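Local coordinates for protein negative regulator of ofd1 (Schizosaccharomyces pombe, PDB 3QTM) that supports correct translation termination, directly inhibits ofd1 and stabilises the N-terminal transcription factor domain of sre1, which activates hypoxic gene expression, at residues Phe122-Ala126 with Tyr165-Leu169; Leu180-Arg186 with Leu217-Val222. One frame throughout, in Å; residues are numbered along the deposited sequence.

Interaction 1: residues Phe122-Ala126 with Tyr165-Leu169; sequences FLALA and YLRPL
Phe122 and Tyr165 form an edge-to-face aromatic pair at the heart of a buried, wholly apolar contact between helices 119-142 and 151-170, whose short segments run roughly antiparallel (141°) with axes 8.9 Å apart. The CD1 edge of Tyr165 points onto one face of Phe122, meeting the ring off its centre, with Tyr165 CD1 3.5 Å from Phe122 CD1 and the planes at 63°. With CG anti to its carbonyl carbon (chi1 -63°), the tyrosine ring is directed at the facing helix, where Leu125 CD1 sits almost squarely over one face, 3.6 Å from the centroid of the Tyr165 ring, in a CH-pi contact. At the rim of Phe122, CB of Pro168 lies in the ring plane, so face and edge of the phenyl ring both meet the second helix. Leu169 meets the base of the Phe122 side chain, its CD2 3.8 Å from Phe122 CB, while its other methyl approaches the backbone of Leu123. Ala126 CB packs closely on Leu166, 3.5 Å from Leu166 CD2, slightly tighter than usual carbon contact. Leu112 touches both Leu125 and Tyr165. Antiparallel packing of neighbouring helices, here through leucines around an aromatic pair, is consistent with the tetratricopeptide-repeat-like, all-helical architecture of this protein.

Interaction 2: residues Leu180-Arg186 with Leu217-Val222; sequences LTPDSLR and LWLKSV
With CG anti to the carbonyl carbon (chi1 -65°) and an extended outer torsion, Leu185 sends CD1 to the backbone of helix 213-220, while the Trp218 side chain (chi1 -78°) turns its indole back against the loop. CB of Leu185 rests over the six-membered ring of Trp218, 3.8 Å from its centroid and 13° off the normal, a CH-pi contact; farther out, Leu185 CD1 comes within 3.4 Å of Leu217 O. Pro182 O approaches Trp218 CZ3 obliquely, and the proline ring touches Val222, with Pro182 CG 3.7 Å from Val222 CG1. Ser221 CB packs against the carbonyl oxygen of Leu180, while Ser221 OG turns back to donate to Trp218 O (2.7 Å). No direct hydrogen bond joins the segments, but one water donates to Ser221 O and, weakly, to Leu180 O. The loop is braced internally: Thr181 OG1 accepts from Ser184 N in an ST motif, and Arg186 grips Asp183 OD1 side-on through NE and NH2 (2.9 Å from NH2). Arg186 also pairs with Glu82, and Asp183 with Arg30. Leu123 of helix 119-142 touches Leu180 and Leu185, Leu217 packs on helices 151-170 and 188-197, and Trp218 meets Tyr189 and helix 229-254, placing this loop-to-helix contact where these helices converge.

Both contacts are buried, and they adjoin, their centres about 12 Å apart. Interaction 1 joins two helices, the second kinked at Pro168, entirely through apolar groups; interaction 2 sets a loop against the C-terminal part of a helix, and there backbone carbonyls, a water and the loop's own salt bridge accompany the apolar core. Leu217 joins the two, its CD1 lying 3.5 Å from Leu166 CD2, and Leu123 CD2 approaches Ser184 OG. Lys220 adds a polar tie, giving a hydrogen bond to Thr174 O and a weak one to Leu169 O. Helix 213-220 thus packs against helix 151-170 as well as the loop that follows it.

Interaction 1: residues Phe122-Ala126 with Tyr165-Leu169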
loop_
_atom_site.group_PDB
_atom_site.type_symbol
_atom_site.label_atom_id
_atom_site.label_comp_id
_atom_site.label_asym_id
_atom_site.label_seq_id
_atom_site.Cartn_x
_atom_site.Cartn_y
_atom_site.Cartn_z
ATOM N N PHE A 122 -0.965 12.013 9.883
ATOM C CA PHE A 122 0.233 11.250 9.548
ATOM C C PHE A 122 -0.027 10.399 8.316
ATOM O O PHE A 122 0.842 10.267 7.454
ATOM C CB PHE A 122 0.696 10.387 10.727
ATOM C CG PHE A 122 1.477 11.155 11.776
ATOM C CD1 PHE A 122 1.472 12.544 11.788
ATOM C CD2 PHE A 122 2.180 10.482 12.766
ATOM C CE1 PHE A 122 2.179 13.250 12.746
ATOM C CE2 PHE A 122 2.886 11.176 13.742
ATOM C CZ PHE A 122 2.889 12.565 13.730
ATOM N N LEU A 123 -1.236 9.850 8.225
ATOM C CA LEU A 123 -1.597 9.015 7.088
ATOM C C LEU A 123 -1.688 9.863 5.819
ATOM O O LEU A 123 -1.177 9.463 4.776
ATOM C CB LEU A 123 -2.900 8.239 7.343
ATOM C CG LEU A 123 -3.479 7.360 6.216
ATOM C CD1 LEU A 123 -2.548 6.208 5.839
ATOM C CD2 LEU A 123 -4.859 6.809 6.589
ATOM N N ALA A 124 -2.323 11.030 5.918
ATOM C CA ALA A 124 -2.438 11.955 4.784
ATOM C C ALA A 124 -1.069 12.403 4.280
ATOM O O ALA A 124 -0.840 12.516 3.072
ATOM C CB ALA A 124 -3.266 13.184 5.174
ATOM N N LEU A 125 -0.168 12.679 5.219
ATOM C CA LEU A 125 1.190 13.079 4.882
ATOM C C LEU A 125 1.904 11.954 4.139
ATOM O O LEU A 125 2.471 12.174 3.070
ATOM C CB LEU A 125 1.985 13.421 6.146
ATOM C CG LEU A 125 1.747 14.795 6.755
ATOM C CD1 LEU A 125 2.192 14.803 8.228
ATOM C CD2 LEU A 125 2.475 15.871 5.935
ATOM N N ALA A 126 1.879 10.749 4.705
ATOM C CA ALA A 126 2.548 9.616 4.076
ATOM C C ALA A 126 2.011 9.359 2.665
ATOM O O ALA A 126 2.794 9.190 1.718
ATOM C CB ALA A 126 2.405 8.380 4.930
ATOM N N TYR A 165 6.401 9.419 8.882
ATOM C CA TYR A 165 5.031 9.448 9.376
ATOM C C TYR A 165 4.354 8.080 9.431
ATOM O O TYR A 165 3.421 7.892 10.202
ATOM C CB TYR A 165 4.199 10.486 8.634
ATOM C CG TYR A 165 4.757 11.873 8.868
ATOM C CD1 TYR A 165 4.550 12.532 10.080
ATOM C CD2 TYR A 165 5.531 12.499 7.901
ATOM C CE1 TYR A 165 5.075 13.787 10.305
ATOM C CE2 TYR A 165 6.066 13.759 8.121
ATOM C CZ TYR A 165 5.836 14.390 9.322
ATOM O OH TYR A 165 6.366 15.631 9.528
ATOM N N LEU A 166 4.844 7.116 8.653
ATOM C CA LEU A 166 4.286 5.769 8.708
ATOM C C LEU A 166 4.705 5.032 9.986
ATOM O O LEU A 166 3.930 4.266 10.566
ATOM C CB LEU A 166 4.700 4.961 7.486
ATOM C CG LEU A 166 4.118 5.388 6.129
ATOM C CD1 LEU A 166 4.837 4.675 4.992
ATOM C CD2 LEU A 166 2.622 5.122 6.071
ATOM N N ARG A 167 5.934 5.266 10.421
ATOM C CA ARG A 167 6.482 4.523 11.554
ATOM C C ARG A 167 5.600 4.639 12.798
ATOM O O ARG A 167 5.252 3.634 13.397
ATOM C CB ARG A 167 7.926 4.954 11.840
ATOM C CG ARG A 167 8.560 4.229 13.016
ATOM C CD ARG A 167 9.933 4.804 13.349
ATOM N NE ARG A 167 10.815 4.810 12.183
ATOM C CZ ARG A 167 11.433 3.731 11.726
ATOM N NH1 ARG A 167 11.255 2.562 12.329
ATOM N NH2 ARG A 167 12.221 3.819 10.664
ATOM N N PRO A 168 5.211 5.865 13.179
ATOM C CA PRO A 168 4.293 5.981 14.319
ATOM C C PRO A 168 2.982 5.222 14.105
ATOM O O PRO A 168 2.464 4.651 15.066
ATOM C CB PRO A 168 4.000 7.491 14.398
ATOM C CG PRO A 168 5.130 8.150 13.706
ATOM C CD PRO A 168 5.661 7.179 12.681
ATOM N N LEU A 169 2.448 5.234 12.883
ATOM C CA LEU A 169 1.154 4.601 12.613
ATOM C C LEU A 169 1.234 3.099 12.785
ATOM O O LEU A 169 0.247 2.452 13.128
ATOM C CB LEU A 169 0.677 4.896 11.185
ATOM C CG LEU A 169 0.430 6.359 10.840
ATOM C CD1 LEU A 169 0.064 6.466 9.377
ATOM C CD2 LEU A 169 -0.666 6.953 11.723
#

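Interaction 2: residues Leu180-Arg186 with Leu217-Val222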
loop_
_atom_site.group_PDB
_atom_site.type_symbol
_atom_site.label_atom_id
_atom_site.label_comp_id
_atom_site.label_asym_id
_atom_site.label_seq_id
_atom_site.Cartn_x
_atom_site.Cartn_y
_atom_site.Cartn_z
ATOM N N LEU A 180 -7.859 4.437 8.122
ATOM C CA LEU A 180 -6.835 3.447 7.781
ATOM C C LEU A 180 -7.469 2.201 7.168
ATOM O O LEU A 180 -7.653 1.194 7.843
ATOM C CB LEU A 180 -6.001 3.064 9.013
ATOM C CG LEU A 180 -4.715 2.253 8.766
ATOM C CD1 LEU A 180 -3.584 3.135 8.225
ATOM C CD2 LEU A 180 -4.252 1.524 10.025
ATOM N N THR A 181 -7.792 2.276 5.885
ATOM C CA THR A 181 -8.400 1.165 5.160
ATOM C C THR A 181 -7.412 0.584 4.159
ATOM O O THR A 181 -6.419 1.242 3.813
ATOM C CB THR A 181 -9.595 1.655 4.342
ATOM O OG1 THR A 181 -9.133 2.608 3.379
ATOM C CG2 THR A 181 -10.659 2.320 5.250
ATOM N N PRO A 182 -7.693 -0.636 3.658
ATOM C CA PRO A 182 -6.853 -1.195 2.592
ATOM C C PRO A 182 -6.726 -0.256 1.392
ATOM O O PRO A 182 -5.646 -0.165 0.793
ATOM C CB PRO A 182 -7.593 -2.480 2.209
ATOM C CG PRO A 182 -8.256 -2.892 3.480
ATOM C CD PRO A 182 -8.701 -1.608 4.124
ATOM N N ASP A 183 -7.798 0.446 1.048
ATOM C CA ASP A 183 -7.724 1.369 -0.075
ATOM C C ASP A 183 -6.776 2.537 0.224
ATOM O O ASP A 183 -5.969 2.927 -0.615
ATOM C CB ASP A 183 -9.098 1.922 -0.424
ATOM C CG ASP A 183 -9.026 2.956 -1.522
ATOM O OD1 ASP A 183 -8.797 2.551 -2.686
ATOM O OD2 ASP A 183 -9.175 4.163 -1.216
ATOM N N SER A 184 -6.867 3.097 1.420
ATOM C CA SER A 184 -5.998 4.222 1.746
ATOM C C SER A 184 -4.526 3.813 1.797
ATOM O O SER A 184 -3.653 4.669 1.752
ATOM C CB SER A 184 -6.391 4.867 3.067
ATOM O OG SER A 184 -5.834 4.153 4.144
ATOM N N LEU A 185 -4.244 2.517 1.901
ATOM C CA LEU A 185 -2.851 2.085 1.928
ATOM C C LEU A 185 -2.309 1.729 0.554
ATOM O O LEU A 185 -1.196 1.236 0.449
ATOM C CB LEU A 185 -2.649 0.908 2.875
ATOM C CG LEU A 185 -2.895 1.169 4.358
ATOM C CD1 LEU A 185 -2.706 -0.140 5.178
ATOM C CD2 LEU A 185 -1.962 2.269 4.826
ATOM N N ARG A 186 -3.074 1.979 -0.504
ATOM C CA ARG A 186 -2.575 1.661 -1.845
ATOM C C ARG A 186 -1.221 2.310 -2.183
ATOM O O ARG A 186 -0.403 1.697 -2.852
ATOM C CB ARG A 186 -3.611 1.959 -2.929
ATOM C CG ARG A 186 -4.518 0.777 -3.245
ATOM C CD ARG A 186 -5.359 0.996 -4.515
ATOM N NE ARG A 186 -6.384 2.025 -4.333
ATOM C CZ ARG A 186 -6.384 3.211 -4.943
ATOM N NH1 ARG A 186 -5.408 3.519 -5.797
ATOM N NH2 ARG A 186 -7.364 4.089 -4.708
ATOM N N LEU A 217 1.156 -2.157 8.899
ATOM C CA LEU A 217 0.074 -1.269 8.473
ATOM C C LEU A 217 -1.050 -2.016 7.740
ATOM O O LEU A 217 -2.233 -1.836 8.040
ATOM C CB LEU A 217 0.621 -0.105 7.625
ATOM C CG LEU A 217 1.437 0.944 8.418
ATOM C CD1 LEU A 217 2.010 2.009 7.515
ATOM C CD2 LEU A 217 0.625 1.599 9.537
ATOM N N TRP A 218 -0.688 -2.847 6.774
ATOM C CA TRP A 218 -1.707 -3.606 6.055
ATOM C C TRP A 218 -2.508 -4.428 7.051
ATOM O O TRP A 218 -3.734 -4.440 7.012
ATOM C CB TRP A 218 -1.086 -4.513 4.992
ATOM C CG TRP A 218 -0.670 -3.800 3.733
ATOM C CD1 TRP A 218 0.610 -3.581 3.303
ATOM C CD2 TRP A 218 -1.530 -3.225 2.739
ATOM N NE1 TRP A 218 0.599 -2.904 2.110
ATOM C CE2 TRP A 218 -0.699 -2.673 1.739
ATOM C CE3 TRP A 218 -2.920 -3.126 2.593
ATOM C CZ2 TRP A 218 -1.212 -2.034 0.604
ATOM C CZ3 TRP A 218 -3.430 -2.482 1.467
ATOM C CH2 TRP A 218 -2.577 -1.952 0.487
ATOM N N LEU A 219 -1.809 -5.094 7.961
ATOM C CA LEU A 219 -2.470 -5.921 8.955
ATOM C C LEU A 219 -3.383 -5.097 9.837
ATOM O O LEU A 219 -4.507 -5.501 10.113
ATOM C CB LEU A 219 -1.449 -6.682 9.816
ATOM C CG LEU A 219 -0.685 -7.801 9.104
ATOM C CD1 LEU A 219 0.475 -8.329 9.955
ATOM C CD2 LEU A 219 -1.644 -8.927 8.732
ATOM N N LYS A 220 -2.919 -3.933 10.276
ATOM C CA LYS A 220 -3.750 -3.114 11.147
ATOM C C LYS A 220 -5.039 -2.642 10.462
ATOM O O LYS A 220 -6.064 -2.452 11.117
ATOM C CB LYS A 220 -2.977 -1.920 11.712
ATOM C CG LYS A 220 -3.765 -1.166 12.793
ATOM C CD LYS A 220 -2.965 -0.046 13.454
ATOM C CE LYS A 220 -1.560 -0.514 13.795
ATOM N NZ LYS A 220 -1.074 0.045 15.079
ATOM N N SER A 221 -4.994 -2.456 9.146
ATOM C CA SER A 221 -6.161 -1.936 8.434
ATOM C C SER A 221 -7.344 -2.910 8.457
ATOM O O SER A 221 -8.450 -2.561 8.061
ATOM C CB SER A 221 -5.808 -1.566 6.989
ATOM O OG SER A 221 -5.690 -2.711 6.172
ATOM N N VAL A 222 -7.101 -4.127 8.922
ATOM C CA VAL A 222 -8.127 -5.160 8.911
ATOM C C VAL A 222 -8.098 -6.046 10.164
ATOM O O VAL A 222 -8.587 -7.172 10.138
ATOM C CB VAL A 222 -8.030 -6.039 7.628
ATOM C CG1 VAL A 222 -8.237 -5.195 6.381
ATOM C CG2 VAL A 222 -6.687 -6.753 7.559
HETATM O O HOH W 1 -10.286 -0.987 7.458
#